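Local structure of putative sugar binding protein (Bacteroides vulgatus ATCC 8482, 3KEZ) at residues R132-P137 and L146-V151; T171-D176 and S203-Y208; W234-Y239 and A368-S373; N343-A348 and K359-I364. The protein probably binds sugars or related nutrients at the outer membrane, as a member of the SusD family, and carries a bound calcium ion. All coordinates share one frame; numbering follows the deposited sequence. Where two conformers were deposited one is given.

Contact 1. Residues R132-P137 and L146-V151. With EDO (1,2-ethanediol), chain E.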
loop_
_atom_site.group_PDB
_atom_site.type_symbol
_atom_site.label_atom_id
_atom_site.label_comp_id
_atom_site.label_asym_id
_atom_site.label_seq_id
_atom_site.Cartn_x
_atom_site.Cartn_y
_atom_site.Cartn_z
ATOM N N ARG A 132 8.166 -6.418 3.639
ATOM C CA ARG A 132 6.928 -6.961 4.216
ATOM C C ARG A 132 6.364 -8.185 3.478
ATOM O O ARG A 132 5.706 -9.056 4.096
ATOM C CB ARG A 132 5.868 -5.885 4.440
ATOM C CG ARG A 132 5.322 -5.204 3.255
ATOM C CD ARG A 132 4.414 -4.069 3.711
ATOM N NE ARG A 132 3.877 -3.366 2.563
ATOM C CZ ARG A 132 2.789 -2.605 2.541
ATOM N NH1 ARG A 132 2.046 -2.413 3.627
ATOM N NH2 ARG A 132 2.423 -2.049 1.391
ATOM N N ILE A 133 6.669 -8.287 2.191
ATOM C CA ILE A 133 6.234 -9.429 1.376
ATOM C C ILE A 133 7.069 -10.680 1.668
ATOM O O ILE A 133 6.496 -11.766 1.789
ATOM C CB ILE A 133 6.216 -9.112 -0.157
ATOM C CG1 ILE A 133 5.120 -8.104 -0.497
ATOM C CG2 ILE A 133 6.022 -10.417 -1.054
ATOM C CD1 ILE A 133 5.297 -7.458 -1.906
ATOM N N PHE A 134 8.389 -10.520 1.796
ATOM C CA PHE A 134 9.310 -11.656 1.836
ATOM C C PHE A 134 9.966 -11.927 3.205
ATOM O O PHE A 134 10.673 -12.927 3.335
ATOM C CB PHE A 134 10.410 -11.516 0.765
ATOM C CG PHE A 134 9.884 -11.592 -0.670
ATOM C CD1 PHE A 134 9.585 -12.807 -1.249
ATOM C CD2 PHE A 134 9.670 -10.429 -1.404
ATOM C CE1 PHE A 134 9.069 -12.877 -2.541
ATOM C CE2 PHE A 134 9.188 -10.488 -2.727
ATOM C CZ PHE A 134 8.868 -11.687 -3.278
ATOM N N GLY A 135 9.737 -11.054 4.178
ATOM C CA GLY A 135 10.294 -11.175 5.531
ATOM C C GLY A 135 9.256 -11.049 6.631
ATOM O O GLY A 135 8.289 -10.295 6.510
ATOM N N TYR A 136 9.446 -11.807 7.714
ATOM C CA TYR A 136 8.570 -11.710 8.876
ATOM C C TYR A 136 8.501 -10.275 9.423
ATOM O O TYR A 136 9.472 -9.527 9.358
ATOM C CB TYR A 136 9.015 -12.690 9.975
ATOM C CG TYR A 136 8.725 -14.099 9.612
ATOM C CD1 TYR A 136 7.434 -14.518 9.402
ATOM C CD2 TYR A 136 9.728 -15.023 9.502
ATOM C CE1 TYR A 136 7.141 -15.849 9.063
ATOM C CE2 TYR A 136 9.449 -16.338 9.168
ATOM C CZ TYR A 136 8.162 -16.740 8.942
ATOM O OH TYR A 136 7.893 -18.051 8.616
ATOM N N PRO A 137 7.330 -9.876 9.943
ATOM C CA PRO A 137 7.147 -8.515 10.492
ATOM C C PRO A 137 8.177 -8.176 11.543
ATOM O O PRO A 137 8.541 -9.026 12.372
ATOM C CB PRO A 137 5.763 -8.579 11.144
ATOM C CG PRO A 137 5.465 -10.021 11.283
ATOM C CD PRO A 137 6.171 -10.730 10.207
ATOM N N LEU A 146 15.274 -12.633 8.300
ATOM C CA LEU A 146 15.781 -12.211 7.003
ATOM C C LEU A 146 14.741 -11.335 6.274
ATOM O O LEU A 146 13.570 -11.709 6.176
ATOM C CB LEU A 146 16.088 -13.438 6.169
ATOM C CG LEU A 146 17.227 -14.329 6.657
ATOM C CD1 LEU A 146 17.318 -15.544 5.753
ATOM C CD2 LEU A 146 18.552 -13.589 6.645
ATOM N N GLY A 147 15.181 -10.160 5.827
ATOM C CA GLY A 147 14.447 -9.354 4.878
ATOM C C GLY A 147 14.850 -9.759 3.460
ATOM O O GLY A 147 14.709 -10.934 3.080
ATOM N N VAL A 148 15.370 -8.791 2.709
ATOM C CA VAL A 148 15.848 -9.002 1.334
ATOM C C VAL A 148 17.201 -8.305 1.171
ATOM O O VAL A 148 17.620 -7.566 2.056
ATOM C CB VAL A 148 14.856 -8.448 0.323
ATOM C CG1 VAL A 148 13.488 -9.149 0.466
ATOM C CG2 VAL A 148 14.725 -6.918 0.512
ATOM N N PRO A 149 17.894 -8.519 0.036
ATOM C CA PRO A 149 19.099 -7.747 -0.184
ATOM C C PRO A 149 18.871 -6.263 -0.360
ATOM O O PRO A 149 18.032 -5.851 -1.154
ATOM C CB PRO A 149 19.658 -8.325 -1.505
ATOM C CG PRO A 149 19.126 -9.724 -1.546
ATOM C CD PRO A 149 17.738 -9.584 -0.972
ATOM N N ILE A 150 19.668 -5.480 0.347
ATOM C CA ILE A 150 19.710 -4.027 0.210
ATOM C C ILE A 150 20.681 -3.785 -0.948
ATOM O O ILE A 150 21.870 -4.094 -0.844
ATOM C CB ILE A 150 20.239 -3.386 1.505
ATOM C CG1 ILE A 150 19.228 -3.632 2.658
ATOM C CG2 ILE A 150 20.527 -1.871 1.304
ATOM C CD1 ILE A 150 19.826 -3.447 4.079
ATOM N N VAL A 151 20.158 -3.227 -2.022
ATOM C CA VAL A 151 20.908 -2.931 -3.227
ATOM C C VAL A 151 20.867 -1.438 -3.424
ATOM O O VAL A 151 19.808 -0.870 -3.657
ATOM C CB VAL A 151 20.255 -3.630 -4.429
ATOM C CG1 VAL A 151 20.992 -3.263 -5.725
ATOM C CG2 VAL A 151 20.223 -5.149 -4.204
HETATM C C1 EDO E . 12.806 -15.771 7.564
HETATM O O1 EDO E . 14.010 -15.403 8.256
HETATM C C2 EDO E . 12.164 -14.624 6.770
HETATM O O2 EDO E . 11.957 -13.388 7.488
#

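Contact 2. Residues T171-D176 and S203-Y208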
loop_
_atom_site.group_PDB
_atom_site.type_symbol
_atom_site.label_atom_id
_atom_site.label_comp_id
_atom_site.label_asym_id
_atom_site.label_seq_id
_atom_site.Cartn_x
_atom_site.Cartn_y
_atom_site.Cartn_z
ATOM N N THR A 171 16.218 0.158 8.534
ATOM C CA THR A 171 17.165 1.267 8.648
ATOM C C THR A 171 17.236 2.044 7.330
ATOM O O THR A 171 17.173 3.265 7.334
ATOM C CB THR A 171 18.540 0.771 9.099
ATOM O OG1 THR A 171 18.396 0.168 10.396
ATOM C CG2 THR A 171 19.533 1.886 9.161
ATOM N N GLU A 172 17.325 1.308 6.218
ATOM C CA GLU A 172 17.432 1.893 4.863
ATOM C C GLU A 172 16.131 2.546 4.430
ATOM O O GLU A 172 16.151 3.654 3.852
ATOM C CB GLU A 172 17.856 0.835 3.836
ATOM C CG GLU A 172 19.252 0.296 3.971
ATOM C CD GLU A 172 20.314 1.377 4.216
ATOM O OE1 GLU A 172 20.344 2.398 3.497
ATOM O OE2 GLU A 172 21.099 1.215 5.163
ATOM N N ILE A 173 15.010 1.873 4.714
ATOM C CA ILE A 173 13.672 2.351 4.376
ATOM C C ILE A 173 13.451 3.695 5.053
ATOM O O ILE A 173 13.109 4.677 4.398
ATOM C CB ILE A 173 12.550 1.374 4.776
ATOM C CG1 ILE A 173 12.662 0.081 3.943
ATOM C CG2 ILE A 173 11.154 2.056 4.580
ATOM C CD1 ILE A 173 12.013 -1.218 4.560
ATOM N N ILE A 174 13.692 3.743 6.360
ATOM C CA ILE A 174 13.439 4.958 7.153
ATOM C C ILE A 174 14.407 6.072 6.732
ATOM O O ILE A 174 14.008 7.240 6.569
ATOM C CB ILE A 174 13.521 4.623 8.678
ATOM C CG1 ILE A 174 12.313 3.750 9.080
ATOM C CG2 ILE A 174 13.555 5.875 9.551
ATOM C CD1 ILE A 174 12.418 3.116 10.505
ATOM N N SER A 175 15.672 5.720 6.521
ATOM C CA SER A 175 16.627 6.729 6.067
ATOM C C SER A 175 16.220 7.365 4.747
ATOM O O SER A 175 16.260 8.580 4.633
ATOM C CB SER A 175 18.036 6.157 5.939
ATOM O OG SER A 175 18.884 7.110 5.384
ATOM N N ASP A 176 15.832 6.549 3.756
ATOM C CA ASP A 176 15.411 7.077 2.458
ATOM C C ASP A 176 14.185 7.964 2.611
ATOM O O ASP A 176 14.155 9.106 2.156
ATOM C CB ASP A 176 15.091 5.918 1.484
ATOM C CG ASP A 176 16.336 5.235 0.928
ATOM O OD1 ASP A 176 17.471 5.729 1.184
ATOM O OD2 ASP A 176 16.170 4.204 0.201
ATOM N N SER A 203 5.177 7.368 8.287
ATOM C CA SER A 203 4.399 7.104 9.495
ATOM C C SER A 203 3.934 5.667 9.596
ATOM O O SER A 203 3.957 5.080 10.661
ATOM C CB SER A 203 3.205 8.101 9.672
ATOM O OG SER A 203 2.074 7.773 8.870
ATOM N N ARG A 204 3.523 5.093 8.477
ATOM C CA ARG A 204 3.167 3.677 8.445
ATOM C C ARG A 204 4.375 2.824 8.784
ATOM O O ARG A 204 4.284 1.872 9.591
ATOM C CB ARG A 204 2.597 3.297 7.046
ATOM C CG ARG A 204 2.004 1.870 7.030
ATOM C CD ARG A 204 1.912 1.325 5.636
ATOM N NE ARG A 204 1.157 2.175 4.748
ATOM C CZ ARG A 204 1.152 2.042 3.425
ATOM N NH1 ARG A 204 1.880 1.117 2.840
ATOM N NH2 ARG A 204 0.442 2.843 2.669
ATOM N N VAL A 205 5.514 3.140 8.174
ATOM C CA VAL A 205 6.709 2.336 8.374
ATOM C C VAL A 205 7.100 2.384 9.865
ATOM O O VAL A 205 7.354 1.349 10.451
ATOM C CB VAL A 205 7.870 2.773 7.493
ATOM C CG1 VAL A 205 9.161 1.977 7.867
ATOM C CG2 VAL A 205 7.539 2.584 5.996
ATOM N N TYR A 206 7.039 3.557 10.485
ATOM C CA TYR A 206 7.271 3.649 11.928
ATOM C C TYR A 206 6.306 2.809 12.765
ATOM O O TYR A 206 6.705 2.256 13.811
ATOM C CB TYR A 206 7.261 5.111 12.379
ATOM C CG TYR A 206 8.506 5.950 12.008
ATOM C CD1 TYR A 206 9.791 5.513 12.325
ATOM C CD2 TYR A 206 8.372 7.245 11.516
ATOM C CE1 TYR A 206 10.896 6.279 12.072
ATOM C CE2 TYR A 206 9.507 8.060 11.276
ATOM C CZ TYR A 206 10.745 7.557 11.569
ATOM O OH TYR A 206 11.842 8.290 11.361
ATOM N N LEU A 207 5.031 2.736 12.374
ATOM C CA LEU A 207 4.065 1.891 13.136
ATOM C C LEU A 207 4.495 0.456 13.068
ATOM O O LEU A 207 4.514 -0.261 14.088
ATOM C CB LEU A 207 2.631 2.022 12.580
ATOM C CG LEU A 207 1.923 3.351 12.746
ATOM C CD1 LEU A 207 0.600 3.400 11.997
ATOM C CD2 LEU A 207 1.756 3.587 14.235
ATOM N N TYR A 208 4.841 -0.002 11.876
ATOM C CA TYR A 208 5.287 -1.430 11.710
ATOM C C TYR A 208 6.493 -1.775 12.549
ATOM O O TYR A 208 6.638 -2.907 12.994
ATOM C CB TYR A 208 5.678 -1.752 10.258
ATOM C CG TYR A 208 4.564 -2.052 9.288
ATOM C CD1 TYR A 208 3.500 -1.197 9.132
ATOM C CD2 TYR A 208 4.592 -3.190 8.506
ATOM C CE1 TYR A 208 2.511 -1.453 8.233
ATOM C CE2 TYR A 208 3.578 -3.456 7.587
ATOM C CZ TYR A 208 2.557 -2.576 7.441
ATOM O OH TYR A 208 1.559 -2.793 6.508
#

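Contact 3. Residues W234-Y239 and A368-S373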
loop_
_atom_site.group_PDB
_atom_site.type_symbol
_atom_site.label_atom_id
_atom_site.label_comp_id
_atom_site.label_asym_id
_atom_site.label_seq_id
_atom_site.Cartn_x
_atom_site.Cartn_y
_atom_site.Cartn_z
ATOM N N TRP A 234 -12.281 13.512 1.934
ATOM C CA TRP A 234 -13.543 13.503 1.176
ATOM C C TRP A 234 -14.720 13.583 2.136
ATOM O O TRP A 234 -14.786 12.817 3.098
ATOM C CB TRP A 234 -13.654 12.219 0.335
ATOM C CG TRP A 234 -12.749 12.182 -0.864
ATOM C CD1 TRP A 234 -12.413 13.232 -1.689
ATOM C CD2 TRP A 234 -12.093 11.045 -1.387
ATOM N NE1 TRP A 234 -11.557 12.797 -2.685
ATOM C CE2 TRP A 234 -11.340 11.460 -2.508
ATOM C CE3 TRP A 234 -12.026 9.701 -0.999
ATOM C CZ2 TRP A 234 -10.573 10.586 -3.238
ATOM C CZ3 TRP A 234 -11.269 8.855 -1.734
ATOM C CH2 TRP A 234 -10.558 9.291 -2.841
ATOM N N THR A 235 -15.655 14.493 1.884
ATOM C CA THR A 235 -16.841 14.599 2.731
ATOM C C THR A 235 -17.698 13.326 2.653
ATOM O O THR A 235 -17.566 12.504 1.733
ATOM C CB THR A 235 -17.726 15.782 2.345
ATOM O OG1 THR A 235 -18.284 15.532 1.052
ATOM C CG2 THR A 235 -16.925 17.109 2.318
ATOM N N ASN A 236 -18.573 13.165 3.629
ATOM C CA ASN A 236 -19.567 12.083 3.597
ATOM C C ASN A 236 -20.333 12.092 2.266
ATOM O O ASN A 236 -20.520 11.065 1.642
ATOM C CB ASN A 236 -20.506 12.258 4.787
ATOM C CG ASN A 236 -21.593 11.244 4.839
ATOM O OD1 ASN A 236 -22.701 11.503 4.346
ATOM N ND2 ASN A 236 -21.326 10.097 5.472
ATOM N N GLU A 237 -20.734 13.278 1.816
ATOM C CA GLU A 237 -21.412 13.432 0.519
ATOM C C GLU A 237 -20.574 13.064 -0.721
ATOM O O GLU A 237 -21.087 12.465 -1.661
ATOM C CB GLU A 237 -21.921 14.867 0.380
ATOM C CG GLU A 237 -22.840 15.054 -0.799
ATOM C CD GLU A 237 -23.512 16.397 -0.807
ATOM O OE1 GLU A 237 -23.624 17.022 0.279
ATOM O OE2 GLU A 237 -23.953 16.818 -1.904
ATOM N N GLU A 238 -19.296 13.410 -0.709
ATOM C CA GLU A 238 -18.382 13.128 -1.818
ATOM C C GLU A 238 -17.982 11.661 -1.896
ATOM O O GLU A 238 -17.727 11.132 -2.990
ATOM C CB GLU A 238 -17.109 13.939 -1.638
ATOM C CG GLU A 238 -17.288 15.419 -1.899
ATOM C CD GLU A 238 -16.171 16.304 -1.344
ATOM O OE1 GLU A 238 -15.298 15.840 -0.579
ATOM O OE2 GLU A 238 -16.193 17.509 -1.671
ATOM N N TYR A 239 -17.924 11.001 -0.745
ATOM C CA TYR A 239 -17.206 9.719 -0.626
ATOM C C TYR A 239 -17.595 8.664 -1.666
ATOM O O TYR A 239 -16.714 8.049 -2.270
ATOM C CB TYR A 239 -17.363 9.141 0.762
ATOM C CG TYR A 239 -16.375 8.070 1.107
ATOM C CD1 TYR A 239 -16.634 6.720 0.834
ATOM C CD2 TYR A 239 -15.204 8.384 1.744
ATOM C CE1 TYR A 239 -15.741 5.717 1.212
ATOM C CE2 TYR A 239 -14.308 7.415 2.103
ATOM C CZ TYR A 239 -14.573 6.072 1.844
ATOM O OH TYR A 239 -13.655 5.139 2.225
ATOM N N ALA A 368 -17.687 8.950 7.937
ATOM C CA ALA A 368 -18.472 7.773 7.532
ATOM C C ALA A 368 -19.954 7.873 7.984
ATOM O O ALA A 368 -20.854 7.391 7.305
ATOM C CB ALA A 368 -17.829 6.481 8.058
ATOM N N ASN A 369 -20.194 8.514 9.122
ATOM C CA ASN A 369 -21.543 8.733 9.626
ATOM C C ASN A 369 -21.478 9.840 10.680
ATOM O O ASN A 369 -20.984 9.612 11.785
ATOM C CB ASN A 369 -22.090 7.433 10.235
ATOM C CG ASN A 369 -23.494 7.587 10.768
ATOM O OD1 ASN A 369 -24.004 8.698 10.824
ATOM N ND2 ASN A 369 -24.115 6.475 11.197
ATOM N N PRO A 370 -21.988 11.042 10.361
ATOM C CA PRO A 370 -21.845 12.135 11.317
ATOM C C PRO A 370 -22.603 11.967 12.626
ATOM O O PRO A 370 -22.346 12.708 13.555
ATOM C CB PRO A 370 -22.402 13.358 10.549
ATOM C CG PRO A 370 -23.199 12.786 9.453
ATOM C CD PRO A 370 -22.493 11.522 9.066
ATOM N N GLU A 371 -23.542 11.031 12.699
ATOM C CA GLU A 371 -24.248 10.786 13.949
ATOM C C GLU A 371 -23.433 9.957 14.956
ATOM O O GLU A 371 -23.798 9.851 16.118
ATOM C CB GLU A 371 -25.591 10.133 13.659
ATOM C CG GLU A 371 -26.523 11.062 12.891
ATOM C CD GLU A 371 -26.770 12.350 13.635
ATOM O OE1 GLU A 371 -26.893 12.294 14.871
ATOM O OE2 GLU A 371 -26.851 13.415 12.995
ATOM N N ASN A 372 -22.323 9.364 14.519
ATOM C CA ASN A 372 -21.474 8.565 15.416
ATOM C C ASN A 372 -20.397 9.442 16.006
ATOM O O ASN A 372 -20.063 10.504 15.447
ATOM C CB ASN A 372 -20.802 7.400 14.688
ATOM C CG ASN A 372 -21.785 6.336 14.223
ATOM O OD1 ASN A 372 -22.861 6.221 14.759
ATOM N ND2 ASN A 372 -21.384 5.531 13.215
ATOM N N SER A 373 -19.862 8.996 17.146
ATOM C CA SER A 373 -18.709 9.646 17.809
ATOM C C SER A 373 -18.016 8.645 18.678
ATOM O O SER A 373 -18.669 7.798 19.312
ATOM C CB SER A 373 -19.122 10.809 18.707
ATOM O OG SER A 373 -17.964 11.547 19.098
HETATM O O HOH W 1 -23.614 8.571 6.367
#

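Contact 4. Residues N343-A348 and K359-I364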
loop_
_atom_site.group_PDB
_atom_site.type_symbol
_atom_site.label_atom_id
_atom_site.label_comp_id
_atom_site.label_asym_id
_atom_site.label_seq_id
_atom_site.Cartn_x
_atom_site.Cartn_y
_atom_site.Cartn_z
ATOM N N ASN A 343 -3.187 6.456 10.989
ATOM C CA ASN A 343 -1.848 6.300 11.564
ATOM C C ASN A 343 -1.652 7.151 12.815
ATOM O O ASN A 343 -1.159 6.643 13.809
ATOM C CB ASN A 343 -0.784 6.604 10.495
ATOM C CG ASN A 343 -0.775 5.572 9.373
ATOM O OD1 ASN A 343 -1.508 4.551 9.423
ATOM N ND2 ASN A 343 0.064 5.819 8.346
ATOM N N ALA A 344 -2.080 8.424 12.795
ATOM C CA ALA A 344 -2.002 9.285 13.970
ATOM C C ALA A 344 -2.840 8.739 15.117
ATOM O O ALA A 344 -2.388 8.728 16.253
ATOM C CB ALA A 344 -2.423 10.729 13.642
ATOM N N ALA A 345 -4.018 8.187 14.799
ATOM C CA ALA A 345 -4.892 7.609 15.818
ATOM C C ALA A 345 -4.243 6.419 16.504
ATOM O O ALA A 345 -4.212 6.348 17.736
ATOM C CB ALA A 345 -6.230 7.225 15.232
ATOM N N GLU A 346 -3.692 5.518 15.706
ATOM C CA GLU A 346 -2.992 4.354 16.225
ATOM C C GLU A 346 -1.786 4.740 17.103
ATOM O O GLU A 346 -1.660 4.283 18.241
ATOM C CB GLU A 346 -2.571 3.412 15.091
ATOM C CG GLU A 346 -1.856 2.169 15.597
ATOM C CD GLU A 346 -1.447 1.170 14.492
ATOM O OE1 GLU A 346 -2.057 1.123 13.405
ATOM O OE2 GLU A 346 -0.489 0.410 14.737
ATOM N N ALA A 347 -0.951 5.640 16.595
ATOM C CA ALA A 347 0.234 6.087 17.332
ATOM C C ALA A 347 -0.152 6.827 18.624
ATOM O O ALA A 347 0.542 6.705 19.624
ATOM C CB ALA A 347 1.118 6.976 16.450
ATOM N N ALA A 348 -1.252 7.585 18.598
ATOM C CA ALA A 348 -1.771 8.232 19.799
ATOM C C ALA A 348 -2.166 7.190 20.860
ATOM O O ALA A 348 -1.797 7.328 22.047
ATOM C CB ALA A 348 -2.965 9.133 19.467
ATOM N N LYS A 359 -9.457 12.497 18.767
ATOM C CA LYS A 359 -9.475 13.585 17.781
ATOM C C LYS A 359 -9.332 13.028 16.364
ATOM O O LYS A 359 -10.187 13.241 15.488
ATOM C CB LYS A 359 -8.356 14.577 18.077
ATOM C CG LYS A 359 -8.358 15.836 17.159
ATOM C CD LYS A 359 -7.020 16.596 17.254
ATOM C CE LYS A 359 -6.589 17.220 15.887
ATOM N NZ LYS A 359 -5.345 18.080 16.019
ATOM N N TYR A 360 -8.272 12.259 16.137
ATOM C CA TYR A 360 -7.986 11.789 14.776
ATOM C C TYR A 360 -8.967 10.713 14.335
ATOM O O TYR A 360 -9.469 10.727 13.194
ATOM C CB TYR A 360 -6.530 11.344 14.655
ATOM C CG TYR A 360 -5.577 12.523 14.714
ATOM C CD1 TYR A 360 -5.506 13.419 13.641
ATOM C CD2 TYR A 360 -4.728 12.740 15.796
ATOM C CE1 TYR A 360 -4.645 14.477 13.648
ATOM C CE2 TYR A 360 -3.848 13.849 15.807
ATOM C CZ TYR A 360 -3.829 14.703 14.726
ATOM O OH TYR A 360 -2.979 15.788 14.650
ATOM N N LEU A 361 -9.319 9.812 15.240
ATOM C CA LEU A 361 -10.211 8.759 14.852
ATOM C C LEU A 361 -11.594 9.299 14.550
ATOM O O LEU A 361 -12.248 8.810 13.638
ATOM C CB LEU A 361 -10.261 7.658 15.893
ATOM C CG LEU A 361 -10.752 6.370 15.288
ATOM C CD1 LEU A 361 -9.676 5.799 14.349
ATOM C CD2 LEU A 361 -11.106 5.397 16.380
ATOM N N ASN A 362 -12.006 10.341 15.291
ATOM C CA ASN A 362 -13.339 10.881 15.151
ATOM C C ASN A 362 -13.546 11.492 13.759
ATOM O O ASN A 362 -14.636 11.411 13.217
ATOM C CB ASN A 362 -13.682 11.886 16.267
ATOM C CG ASN A 362 -15.019 11.599 16.920
ATOM O OD1 ASN A 362 -15.653 10.570 16.667
ATOM N ND2 ASN A 362 -15.459 12.516 17.772
ATOM N N SER A 363 -12.501 12.043 13.169
ATOM C CA SER A 363 -12.584 12.591 11.832
ATOM C C SER A 363 -12.980 11.482 10.816
ATOM O O SER A 363 -13.814 11.720 9.941
ATOM C CB SER A 363 -11.254 13.285 11.451
ATOM O OG SER A 363 -11.105 14.528 12.142
ATOM N N ILE A 364 -12.399 10.287 10.952
ATOM C CA ILE A 364 -12.750 9.158 10.097
ATOM C C ILE A 364 -14.159 8.642 10.406
ATOM O O ILE A 364 -14.975 8.503 9.481
ATOM C CB ILE A 364 -11.705 8.052 10.134
ATOM C CG1 ILE A 364 -10.345 8.620 9.689
ATOM C CG2 ILE A 364 -12.085 6.915 9.226
ATOM C CD1 ILE A 364 -10.350 9.386 8.296
#

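Contact 1. Residues R132-P137 and L146-V151
Hydroxyl O2 of a 1,2-ethanediol molecule is gripped from both segments: it accepts from Tyr136 N at 3.0 Å and donates to Leu146 O at 2.7 Å. Here the chain leaves the C-terminal end of helix 109-134 in this largely helical SusD-family protein and passes the loop 146-151. Gly135 is the first residue to drop helical backbone angles. Its CA comes within 3.4 Å of Leu146 O, and the two glycines Gly135 and Gly147 bring their CA atoms to 4.6 Å, so the backbones meet with little side-chain bulk between them. The diol, probably left from the crystallisation liquor, bridges the polar side of this crossing. Its other hydroxyl, O1, takes a nearly straight bond from Leu146 N (3.0 Å, 166° at the hydrogen), so both backbone polar atoms of Leu146 are engaged by one small molecule.

The apolar part of the contact involves the buried Phe134 and Val148. With CG turned opposite its own carbonyl carbon (chi1 -66°), the Phe134 ring leads away from the loop and meets Trp82 of helix 80-96 edge-to-face. Phe134 O is hydrogen-bonded by Asn456 ND2, while Arg163 NE bonds to Gly147 O. What reaches across between side chains is the base of Phe134, whose CB lies 3.9 Å from the CG1 methyl of Val148.

Contact 2. Residues T171-D176 and S203-Y208
Val205 is the main bump on helix 195-209, and it presses against two consecutive isoleucines of helix 166-183. Its CG1 methyl sits 3.8 Å from Ile173 CG2 and equally 3.8 Å from Ile174 CG1, filling the dip between them. That methyl lies anti to the backbone N (chi1 174°), which carries it out toward the facing helix; CG2, the second branch, leans on Ile173 CG2 at 3.9 Å.

Ile174 is the complementary bump, lodged between Val205 and the ring of Tyr206. Its CG2 methyl lies 3.5 Å from Tyr206 OH and 3.7 Å from Tyr206 CE1, while CD1, at the tip of the isoleucine, lies 3.8 Å from Tyr206 CE1. The side chain of Tyr206 leaves its helix to one side of the facing segment, yet its hydroxyl end comes up against Ile174.

The two short helical segments run antiparallel with a signed crossing angle of -152° and axes 10.4 Å apart, a wide spacing that matches branched and aromatic side chains as the filling. Beyond the interface, Ile173 also packs on Leu127 and Phe128 of helix 109-134, whereas Leu207 on helix 195-209 rests on helix 337-350.

Contact 3. Residues W234-Y239 and A368-S373
Where helix 354-368 ends, its last carbonyl, Ala368 O, faces Asn236 in the first turn-like part of a loop that leads to helix 239-242. Asn236 carries the crossing alone from its side: its CG is extended away from its own N (chi1 178°), which sends the amide toward the helix end and puts ND2 3.3 Å from Ala368 O. The angle there is too poor for a hydrogen bond. A water makes the connection instead, accepting from Asn236 ND2 at 2.9 Å and donating to Ala368 O at 3.1 Å. The same ND2 also bonds directly to Arg367 O, one residue earlier, and within the facing segment Pro370 CD lies 4.0 Å from Asn236 ND2.

Both loops are shaped by local bonds. In 234-239, Thr235 OG1 accepts from Glu238 N (2.9 Å) in an ST motif, and Thr235 N in turn donates to Glu238 OE1 at 2.8 Å, from above the carboxylate plane. This reciprocal pair holds the turn on which Asn236 is mounted. In 368-373, Asn369 OD1 accepts from Glu371 N (3.0 Å) to form an Asx turn within a type I beta turn; the donor lies 46° out of the carbonyl plane. Asn369 ND2 is held by Asp297.

The chemistry is thus that of a carboxamide serving the final carbonyls of a helix: Arg367 O is met directly and Ala368 O through water, so the loop at Asn236 is tied to the end of helix 354-368 by polar bonds, with little area buried.

Contact 4. Residues N343-A348 and K359-I364
Tyr360 meets helix 337-350 first through its CB, which stands 4.0 Å from Ala345 N and 4.2 Å from Ala345 CB, where the two backbones are at their nearest. From there the side chain swings to the side of its own amide nitrogen (chi1 -70°) and lays its ring over Ala344. The ring atoms CG and CD2 are the first to touch: CD2 lies 3.7 Å from Ala344 CB. Further round, CD1 and CE2 are slightly more distant from the same methyl. The CB of Ala344 is 3.8 Å from the centroid of the Tyr360 ring and only 15° off the ring normal, which makes this a CH-pi contact over the face. On the opposite face lies Lys359 CE, above the rim, so the ring is sandwiched between aliphatic carbons. At the far end of Tyr360, the hydroxyl OH passes beyond the two segments and is hydrogen-bonded with Glu220 OE2 of helix 212-229.

Helices 337-350 and 354-368 are joined by a very short link and form an antiparallel helical hairpin, an element in keeping with the TPR-like character of the SusD family. The segments cross at a signed angle of -145° with axes 8.2 Å apart, a close approach consistent with the small alanines that the first helix turns to the second.

Beside the tyrosine, Leu361 packs on Ala345 CB, its CD1 branch coming to 3.8 Å from that methyl.

Overall arrangement
The contacts form a chain of neighbours through the molecule. Contacts 1 and 2, with centres 13 Å apart, are tied by Arg132 NH1 and Tyr208 OH at 2.9 Å, probably a hydrogen bond. Contact 2 reaches contact 4 (centres 19 Å apart) through Ser203 OG and Asn343 ND2, again 2.9 Å, which links helix 195-209 to helix 337-350. Contact 4 in turn touches contact 3 through Asn362 ND2 and Ser373 OG, at 3.0 Å. The ends of the series, contacts 1 and 3, lie on opposite sides of the chain's centre, 38 Å between centres. All four lie away from the calcium site of Asn261, Gln322, Glu325, Asp329 and Asn331.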